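Glycerol-3-phosphate dehydrogenase [NAD(+)] (Dunaliella salina, PDB 6IUY) probably interconverts dihydroxyacetone phosphate and sn-glycerol 3-phosphate with NAD(H), and joins this dehydrogenase to a phosphatase-like domain for direct conversion to glycerol. Local coordinates at residues C404-I416 with S514-G527. Sequence-based numbering, arbitrary orientation.
Sequences CSVLMGANIAGDI and SCGVADLIASSYGG. With NAD (nicotinamide-adenine-dinucleotide), chain C; 13P (1,3-dihydroxyacetonephosphate), chain D.
With its OG set opposite the backbone N (chi1 -178°), Ser514 meets the backbone that follows Met408: Ala410 N donates to Ser514 OG at 3.3 Å, a long bond but nearly straight (163°). The same kind of first torsion in Asp519 (chi1 -164°) lays its carboxylate against the Gly409 carbonyl, Asp519 CG lying 3.3 Å from Gly409 O. These oxygens are all acceptors; Lys380 reconciles them, its amine forming a salt bridge with Asp519 OD2 and a weak hydrogen bond with Gly409 O. A leucine in place of Asp519 would probably leave the Lys380 amine without its carboxylate mate and freer to swing away from dihydroxyacetone phosphate. Beside these polar contacts, Ala410 CB rests on the helix, 3.9 Å from both Ala518 CB and Ala522 CB, while Cys515 CB packs on Met408 CB. Farther along, the end of Ile412 reaches Gly527, CD1 to CA 4.1 Å. Ala413 N then donates to the nicotinamide carboxamide O7N (2.9 Å), and Gly527 CA approaches phosphate oxygen O2P of dihydroxyacetone phosphate. Helix 514-526 of the C-terminal helical domain thus meets the Rossmann-type domain at the interdomain active-site cleft of NAD-dependent glycerol-3-phosphate dehydrogenases.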
ATOM      1  N   CYS A 404     -10.296  22.630   3.976  1.00 51.51           N
ATOM      2  CA  CYS A 404     -10.228  22.143   2.604  1.00 48.14           C
ATOM      3  C   CYS A 404      -9.917  20.653   2.538  1.00 43.79           C
ATOM      4  O   CYS A 404      -8.848  20.215   2.954  1.00 43.36           O
ATOM      5  CB  CYS A 404      -9.188  22.940   1.822  1.00 35.21           C
ATOM      6  SG  CYS A 404      -9.160  22.576   0.033  1.00 39.99           S
ATOM      7  N   SER A 405     -10.873  19.891   2.018  1.00 39.60           N
ATOM      8  CA  SER A 405     -10.685  18.474   1.745  1.00 40.16           C
ATOM      9  C   SER A 405      -9.896  18.294   0.436  1.00 44.45           C
ATOM     10  O   SER A 405      -9.569  19.286  -0.227  1.00 39.01           O
ATOM     11  CB  SER A 405     -12.042  17.779   1.638  1.00 37.61           C
ATOM     12  OG  SER A 405     -12.807  17.972   2.812  1.00 43.10           O
ATOM     13  N   VAL A 406      -9.602  17.044   0.065  1.00 40.00           N
ATOM     14  CA  VAL A 406      -9.022  16.733  -1.239  1.00 37.95           C
ATOM     15  C   VAL A 406      -9.696  15.537  -1.873  1.00 42.58           C
ATOM     16  O   VAL A 406     -10.300  14.696  -1.187  1.00 43.50           O
ATOM     17  CB  VAL A 406      -7.521  16.439  -1.169  1.00 39.34           C
ATOM     18  CG1 VAL A 406      -6.752  17.662  -0.661  1.00 36.18           C
ATOM     19  CG2 VAL A 406      -7.252  15.158  -0.329  1.00 39.01           C
ATOM     20  N   LEU A 407      -9.617  15.478  -3.198  1.00 37.23           N
ATOM     21  CA  LEU A 407     -10.053  14.300  -3.921  1.00 38.12           C
ATOM     22  C   LEU A 407      -8.849  13.851  -4.724  1.00 39.89           C
ATOM     23  O   LEU A 407      -8.403  14.573  -5.614  1.00 36.96           O
ATOM     24  CB  LEU A 407     -11.253  14.596  -4.825  1.00 32.57           C
ATOM     25  CG  LEU A 407     -11.897  13.495  -5.681  1.00 36.30           C
ATOM     26  CD1 LEU A 407     -13.251  13.971  -6.161  1.00 39.25           C
ATOM     27  CD2 LEU A 407     -11.048  13.141  -6.892  1.00 33.48           C
ATOM     28  N   MET A 408      -8.325  12.673  -4.398  1.00 37.28           N
ATOM     29  CA  MET A 408      -7.121  12.139  -5.049  1.00 39.56           C
ATOM     30  C   MET A 408      -7.336  10.690  -5.440  1.00 38.55           C
ATOM     31  O   MET A 408      -7.829   9.901  -4.632  1.00 42.71           O
ATOM     32  CB  MET A 408      -5.919  12.242  -4.124  1.00 35.09           C
ATOM     33  CG  MET A 408      -5.647  13.631  -3.626  1.00 38.61           C
ATOM     34  SD  MET A 408      -4.676  14.557  -4.816  1.00 41.82           S
ATOM     35  CE  MET A 408      -5.464  16.178  -4.717  1.00 38.77           C
ATOM     36  N   GLY A 409      -7.011  10.341  -6.678  1.00 39.55           N
ATOM     37  CA  GLY A 409      -7.223   8.982  -7.142  1.00 38.55           C
ATOM     38  C   GLY A 409      -6.560   8.758  -8.489  1.00 42.88           C
ATOM     39  O   GLY A 409      -6.021   9.695  -9.090  1.00 44.17           O
ATOM     40  N   ALA A 410      -6.564   7.514  -8.955  1.00 39.89           N
ATOM     41  CA  ALA A 410      -6.060   7.199 -10.285  1.00 43.15           C
ATOM     42  C   ALA A 410      -7.092   7.672 -11.298  1.00 40.65           C
ATOM     43  O   ALA A 410      -8.040   6.941 -11.622  1.00 41.06           O
ATOM     44  CB  ALA A 410      -5.799   5.703 -10.424  1.00 43.10           C
ATOM     45  N   ASN A 411      -6.940   8.909 -11.773  1.00 49.97           N
ATOM     46  CA  ASN A 411      -8.034   9.563 -12.486  1.00 40.67           C
ATOM     47  C   ASN A 411      -7.714  10.235 -13.819  1.00 45.62           C
ATOM     48  O   ASN A 411      -8.129  11.387 -14.009  1.00 49.23           O
ATOM     49  CB  ASN A 411      -8.668  10.655 -11.610  1.00 39.81           C
ATOM     50  CG  ASN A 411      -9.205  10.146 -10.284  1.00 43.55           C
ATOM     51  OD1 ASN A 411      -9.789   9.058 -10.194  1.00 42.07           O
ATOM     52  ND2 ASN A 411      -9.049  10.970  -9.245  1.00 40.75           N
ATOM     53  N   ILE A 412      -7.029   9.574 -14.742  1.00 39.79           N
ATOM     54  CA  ILE A 412      -6.872  10.156 -16.085  1.00 43.45           C
ATOM     55  C   ILE A 412      -8.227  10.655 -16.645  1.00 39.55           C
ATOM     56  O   ILE A 412      -9.136   9.870 -16.840  1.00 38.51           O
ATOM     57  CB  ILE A 412      -6.273   9.139 -17.078  1.00 41.97           C
ATOM     58  CG1 ILE A 412      -4.951   8.562 -16.550  1.00 38.29           C
ATOM     59  CG2 ILE A 412      -6.144   9.766 -18.481  1.00 34.73           C
ATOM     60  CD1 ILE A 412      -4.060   9.566 -15.909  1.00 41.99           C
ATOM     61  N   ALA A 413      -8.349  11.954 -16.910  1.00 37.84           N
ATOM     62  CA  ALA A 413      -9.653  12.594 -17.148  1.00 33.06           C
ATOM     63  C   ALA A 413     -10.457  12.034 -18.301  1.00 38.86           C
ATOM     64  O   ALA A 413     -11.654  11.731 -18.147  1.00 39.66           O
ATOM     65  CB  ALA A 413      -9.458  14.084 -17.368  1.00 38.37           C
ATOM     66  N   GLY A 414      -9.822  11.922 -19.466  1.00 36.98           N
ATOM     67  CA  GLY A 414     -10.526  11.593 -20.697  1.00 31.62           C
ATOM     68  C   GLY A 414     -11.390  10.359 -20.569  1.00 42.12           C
ATOM     69  O   GLY A 414     -12.511  10.311 -21.081  1.00 41.47           O
ATOM     70  N   ASP A 415     -10.867   9.357 -19.866  1.00 40.63           N
ATOM     71  CA  ASP A 415     -11.565   8.091 -19.668  1.00 44.75           C
ATOM     72  C   ASP A 415     -12.746   8.156 -18.688  1.00 37.69           C
ATOM     73  O   ASP A 415     -13.780   7.521 -18.882  1.00 38.94           O
ATOM     74  CB  ASP A 415     -10.556   7.055 -19.196  1.00 46.62           C
ATOM     75  CG  ASP A 415      -9.499   6.780 -20.237  1.00 54.09           C
ATOM     76  OD1 ASP A 415      -9.876   6.572 -21.416  1.00 58.42           O
ATOM     77  OD2 ASP A 415      -8.297   6.802 -19.889  1.00 61.55           O
ATOM     78  N   ILE A 416     -12.573   8.905 -17.619  1.00 35.36           N
ATOM     79  CA  ILE A 416     -13.663   9.148 -16.680  1.00 39.69           C
ATOM     80  C   ILE A 416     -14.746   9.994 -17.347  1.00 37.81           C
ATOM     81  O   ILE A 416     -15.933   9.799 -17.107  1.00 38.21           O
ATOM     82  CB  ILE A 416     -13.128   9.823 -15.426  1.00 36.99           C
ATOM     83  CG1 ILE A 416     -12.131   8.879 -14.748  1.00 33.12           C
ATOM     84  CG2 ILE A 416     -14.249  10.228 -14.494  1.00 36.17           C
ATOM     85  CD1 ILE A 416     -11.222   9.567 -13.718  1.00 39.84           C
ATOM     86  N   SER A 514      -6.525   4.297  -3.432  1.00 40.00           N
ATOM     87  CA  SER A 514      -6.482   4.790  -4.796  1.00 42.98           C
ATOM     88  C   SER A 514      -5.545   5.985  -4.985  1.00 39.16           C
ATOM     89  O   SER A 514      -4.939   6.128  -6.042  1.00 39.12           O
ATOM     90  CB  SER A 514      -7.894   5.156  -5.264  1.00 42.73           C
ATOM     91  OG  SER A 514      -7.855   5.602  -6.608  1.00 46.02           O
ATOM     92  N   CYS A 515      -5.423   6.833  -3.974  1.00 36.96           N
ATOM     93  CA  CYS A 515      -4.572   8.022  -4.073  1.00 41.45           C
ATOM     94  C   CYS A 515      -3.080   7.693  -4.095  1.00 39.90           C
ATOM     95  O   CYS A 515      -2.267   8.533  -4.483  1.00 41.91           O
ATOM     96  CB  CYS A 515      -4.841   8.973  -2.900  1.00 41.42           C
ATOM     97  SG  CYS A 515      -4.725   8.135  -1.266  1.00 40.57           S
ATOM     98  N   GLY A 516      -2.720   6.484  -3.665  1.00 42.10           N
ATOM     99  CA  GLY A 516      -1.323   6.095  -3.554  1.00 38.33           C
ATOM    100  C   GLY A 516      -0.840   5.253  -4.724  1.00 42.72           C
ATOM    101  O   GLY A 516      -0.504   5.788  -5.780  1.00 38.50           O
ATOM    102  N   VAL A 517      -0.802   3.932  -4.548  1.00 38.76           N
ATOM    103  CA  VAL A 517      -0.271   3.067  -5.593  1.00 37.42           C
ATOM    104  C   VAL A 517      -1.110   3.109  -6.869  1.00 35.87           C
ATOM    105  O   VAL A 517      -0.566   3.056  -7.965  1.00 36.92           O
ATOM    106  CB  VAL A 517      -0.160   1.596  -5.125  1.00 38.62           C
ATOM    107  CG1 VAL A 517       0.482   0.767  -6.203  1.00 38.87           C
ATOM    108  CG2 VAL A 517       0.690   1.509  -3.890  1.00 47.94           C
ATOM    109  N   ALA A 518      -2.431   3.199  -6.751  1.00 35.43           N
ATOM    110  CA  ALA A 518      -3.247   3.230  -7.955  1.00 37.32           C
ATOM    111  C   ALA A 518      -2.871   4.431  -8.857  1.00 39.75           C
ATOM    112  O   ALA A 518      -2.590   4.274 -10.046  1.00 44.37           O
ATOM    113  CB  ALA A 518      -4.729   3.265  -7.593  1.00 41.41           C
ATOM    114  N   ASP A 519      -2.833   5.622  -8.281  1.00 41.75           N
ATOM    115  CA  ASP A 519      -2.539   6.842  -9.046  1.00 42.39           C
ATOM    116  C   ASP A 519      -1.149   6.779  -9.685  1.00 38.26           C
ATOM    117  O   ASP A 519      -0.963   7.171 -10.835  1.00 37.58           O
ATOM    118  CB  ASP A 519      -2.645   8.075  -8.135  1.00 32.83           C
ATOM    119  CG  ASP A 519      -2.732   9.390  -8.916  1.00 45.86           C
ATOM    120  OD1 ASP A 519      -2.774   9.346 -10.174  1.00 42.42           O
ATOM    121  OD2 ASP A 519      -2.768  10.473  -8.267  1.00 42.48           O
ATOM    122  N   LEU A 520      -0.170   6.312  -8.918  1.00 38.75           N
ATOM    123  CA  LEU A 520       1.214   6.279  -9.384  1.00 39.52           C
ATOM    124  C   LEU A 520       1.357   5.404 -10.638  1.00 37.28           C
ATOM    125  O   LEU A 520       2.126   5.714 -11.567  1.00 38.01           O
ATOM    126  CB  LEU A 520       2.119   5.777  -8.257  1.00 36.53           C
ATOM    127  CG  LEU A 520       3.570   5.457  -8.576  1.00 36.80           C
ATOM    128  CD1 LEU A 520       4.347   6.728  -8.847  1.00 41.18           C
ATOM    129  CD2 LEU A 520       4.187   4.688  -7.435  1.00 39.43           C
ATOM    130  N   ILE A 521       0.575   4.332 -10.669  1.00 35.10           N
ATOM    131  CA  ILE A 521       0.614   3.349 -11.746  1.00 38.79           C
ATOM    132  C   ILE A 521      -0.050   3.890 -13.014  1.00 39.45           C
ATOM    133  O   ILE A 521       0.572   3.934 -14.087  1.00 35.35           O
ATOM    134  CB  ILE A 521      -0.081   2.043 -11.307  1.00 33.14           C
ATOM    135  CG1 ILE A 521       0.753   1.348 -10.225  1.00 37.01           C
ATOM    136  CG2 ILE A 521      -0.302   1.103 -12.496  1.00 32.94           C
ATOM    137  CD1 ILE A 521       0.136   0.025  -9.710  1.00 39.02           C
ATOM    138  N   ALA A 522      -1.310   4.305 -12.882  1.00 37.47           N
ATOM    139  CA  ALA A 522      -2.051   4.903 -13.996  1.00 39.16           C
ATOM    140  C   ALA A 522      -1.283   6.051 -14.602  1.00 35.48           C
ATOM    141  O   ALA A 522      -1.216   6.176 -15.821  1.00 43.31           O
ATOM    142  CB  ALA A 522      -3.440   5.374 -13.541  1.00 33.01           C
ATOM    143  N   SER A 523      -0.689   6.893 -13.767  1.00 38.03           N
ATOM    144  CA  SER A 523       0.041   8.050 -14.288  1.00 38.74           C
ATOM    145  C   SER A 523       1.384   7.691 -14.885  1.00 38.74           C
ATOM    146  O   SER A 523       1.899   8.409 -15.764  1.00 38.92           O
ATOM    147  CB  SER A 523       0.226   9.090 -13.186  1.00 39.92           C
ATOM    148  OG  SER A 523      -1.048   9.388 -12.640  1.00 39.32           O
ATOM    149  N   SER A 524       1.965   6.592 -14.408  1.00 40.20           N
ATOM    150  CA  SER A 524       3.252   6.124 -14.914  1.00 33.02           C
ATOM    151  C   SER A 524       3.054   5.345 -16.197  1.00 33.39           C
ATOM    152  O   SER A 524       3.960   5.245 -17.005  1.00 36.09           O
ATOM    153  CB  SER A 524       3.974   5.273 -13.861  1.00 39.93           C
ATOM    154  OG  SER A 524       4.284   6.079 -12.737  1.00 35.18           O
ATOM    155  N   TYR A 525       1.849   4.820 -16.413  1.00 38.28           N
ATOM    156  CA  TYR A 525       1.604   4.094 -17.646  1.00 39.60           C
ATOM    157  C   TYR A 525       0.676   4.839 -18.623  1.00 41.99           C
ATOM    158  O   TYR A 525       0.686   4.547 -19.810  1.00 43.69           O
ATOM    159  CB  TYR A 525       1.048   2.685 -17.340  1.00 37.06           C
ATOM    160  CG  TYR A 525       2.129   1.727 -16.845  1.00 43.98           C
ATOM    161  CD1 TYR A 525       2.567   1.758 -15.522  1.00 41.07           C
ATOM    162  CD2 TYR A 525       2.741   0.819 -17.716  1.00 45.71           C
ATOM    163  CE1 TYR A 525       3.569   0.890 -15.073  1.00 44.14           C
ATOM    164  CE2 TYR A 525       3.735  -0.041 -17.275  1.00 42.80           C
ATOM    165  CZ  TYR A 525       4.136  -0.004 -15.960  1.00 40.53           C
ATOM    166  OH  TYR A 525       5.123  -0.856 -15.538  1.00 54.46           O
ATOM    167  N   GLY A 526      -0.103   5.808 -18.157  1.00 36.83           N
ATOM    168  CA  GLY A 526      -1.064   6.428 -19.054  1.00 37.22           C
ATOM    169  C   GLY A 526      -1.231   7.933 -18.951  1.00 38.62           C
ATOM    170  O   GLY A 526      -2.198   8.464 -19.464  1.00 41.01           O
ATOM    171  N   GLY A 527      -0.313   8.631 -18.291  1.00 38.85           N
ATOM    172  CA  GLY A 527      -0.541  10.046 -18.023  1.00 37.70           C
ATOM    173  C   GLY A 527       0.247  10.976 -18.922  1.00 42.43           C
ATOM    174  O   GLY A 527       1.024  10.537 -19.782  1.00 37.62           O
TER
HETATM  175  PA  NAD C 701      -5.285  21.323 -17.804  1.00 34.79           P
HETATM  176  O1A NAD C 701      -6.244  20.794 -18.788  1.00 30.91           O
HETATM  177  O2A NAD C 701      -4.000  20.514 -17.682  1.00 37.43           O
HETATM  178  O5B NAD C 701      -4.841  22.841 -18.191  1.00 35.89           O
HETATM  179  C5B NAD C 701      -5.701  23.663 -18.994  1.00 35.64           C
HETATM  180  C4B NAD C 701      -6.204  24.868 -18.159  1.00 35.69           C
HETATM  181  O4B NAD C 701      -5.207  25.664 -17.888  1.00 40.83           O
HETATM  182  C3B NAD C 701      -7.155  25.714 -19.011  1.00 39.02           C
HETATM  183  O3B NAD C 701      -8.454  25.541 -18.675  1.00 39.80           O
HETATM  184  C2B NAD C 701      -6.725  27.167 -18.731  1.00 36.02           C
HETATM  185  O2B NAD C 701      -7.950  27.981 -18.463  1.00 44.05           O
HETATM  186  C1B NAD C 701      -5.953  27.070 -17.703  1.00 35.72           C
HETATM  187  N9A NAD C 701      -5.038  28.131 -17.704  1.00 36.63           N
HETATM  188  C8A NAD C 701      -4.111  28.451 -18.636  1.00 36.67           C
HETATM  189  N7A NAD C 701      -3.466  29.556 -18.200  1.00 36.88           N
HETATM  190  C5A NAD C 701      -4.004  29.936 -17.011  1.00 39.71           C
HETATM  191  C6A NAD C 701      -3.741  30.989 -16.153  1.00 38.14           C
HETATM  192  N6A NAD C 701      -2.766  32.009 -16.335  1.00 43.24           N
HETATM  193  N1A NAD C 701      -4.430  31.113 -15.011  1.00 41.02           N
HETATM  194  C2A NAD C 701      -5.400  30.203 -14.711  1.00 41.90           C
HETATM  195  N3A NAD C 701      -5.670  29.179 -15.552  1.00 35.87           N
HETATM  196  C4A NAD C 701      -4.968  29.050 -16.700  1.00 37.95           C
HETATM  197  O3  NAD C 701      -6.025  21.366 -16.380  1.00 36.60           O
HETATM  198  PN  NAD C 701      -6.681  20.135 -15.588  1.00 35.86           P
HETATM  199  O1N NAD C 701      -6.692  18.880 -16.442  1.00 37.32           O
HETATM  200  O2N NAD C 701      -8.094  20.463 -15.160  1.00 32.00           O
HETATM  201  O5D NAD C 701      -5.747  19.838 -14.351  1.00 36.21           O
HETATM  202  C5D NAD C 701      -5.663  20.737 -13.261  1.00 39.20           C
HETATM  203  C4D NAD C 701      -5.246  19.921 -12.029  1.00 37.00           C
HETATM  204  O4D NAD C 701      -5.854  18.749 -12.027  1.00 34.47           O
HETATM  205  C3D NAD C 701      -3.762  19.627 -12.121  1.00 34.45           C
HETATM  206  O3D NAD C 701      -3.192  19.896 -10.934  1.00 34.45           O
HETATM  207  C2D NAD C 701      -3.670  18.108 -12.439  1.00 38.45           C
HETATM  208  O2D NAD C 701      -2.364  17.624 -11.920  1.00 36.92           O
HETATM  209  C1D NAD C 701      -4.715  17.609 -11.840  1.00 37.75           C
HETATM  210  N1N NAD C 701      -5.225  16.373 -12.402  1.00 38.38           N
HETATM  211  C2N NAD C 701      -5.346  16.172 -13.761  1.00 36.14           C
HETATM  212  C3N NAD C 701      -5.846  14.967 -14.251  1.00 41.35           C
HETATM  213  C7N NAD C 701      -5.940  14.771 -15.780  1.00 41.30           C
HETATM  214  O7N NAD C 701      -6.098  13.661 -16.248  1.00 41.86           O
HETATM  215  N7N NAD C 701      -5.854  15.933 -16.629  1.00 40.80           N
HETATM  216  C4N NAD C 701      -6.233  13.959 -13.394  1.00 43.10           C
HETATM  217  C5N NAD C 701      -6.143  14.164 -12.029  1.00 38.17           C
HETATM  218  C6N NAD C 701      -5.647  15.377 -11.549  1.00 39.32           C
HETATM  219  P   13P D 702      -0.760  13.461 -15.759  0.61 45.18           P
HETATM  220  O1P 13P D 702      -1.055  12.550 -14.591  0.86 48.23           O
HETATM  221  O2P 13P D 702      -1.740  13.098 -16.837  0.88 38.29           O
HETATM  222  O3P 13P D 702       0.660  13.206 -16.190  0.33 40.72           O
HETATM  223  O1  13P D 702      -0.896  15.028 -15.479  0.26 42.05           O
HETATM  224  C1  13P D 702      -1.066  15.562 -14.185  1.00 39.52           C
HETATM  225  C2  13P D 702      -2.177  14.781 -13.567  1.00 40.87           C
HETATM  226  O2  13P D 702      -3.064  14.342 -14.269  0.10 41.08           O
HETATM  227  C3  13P D 702      -2.205  14.524 -12.087  1.00 45.16           C
HETATM  228  O3  13P D 702      -2.670  13.200 -11.874  0.26 40.68           O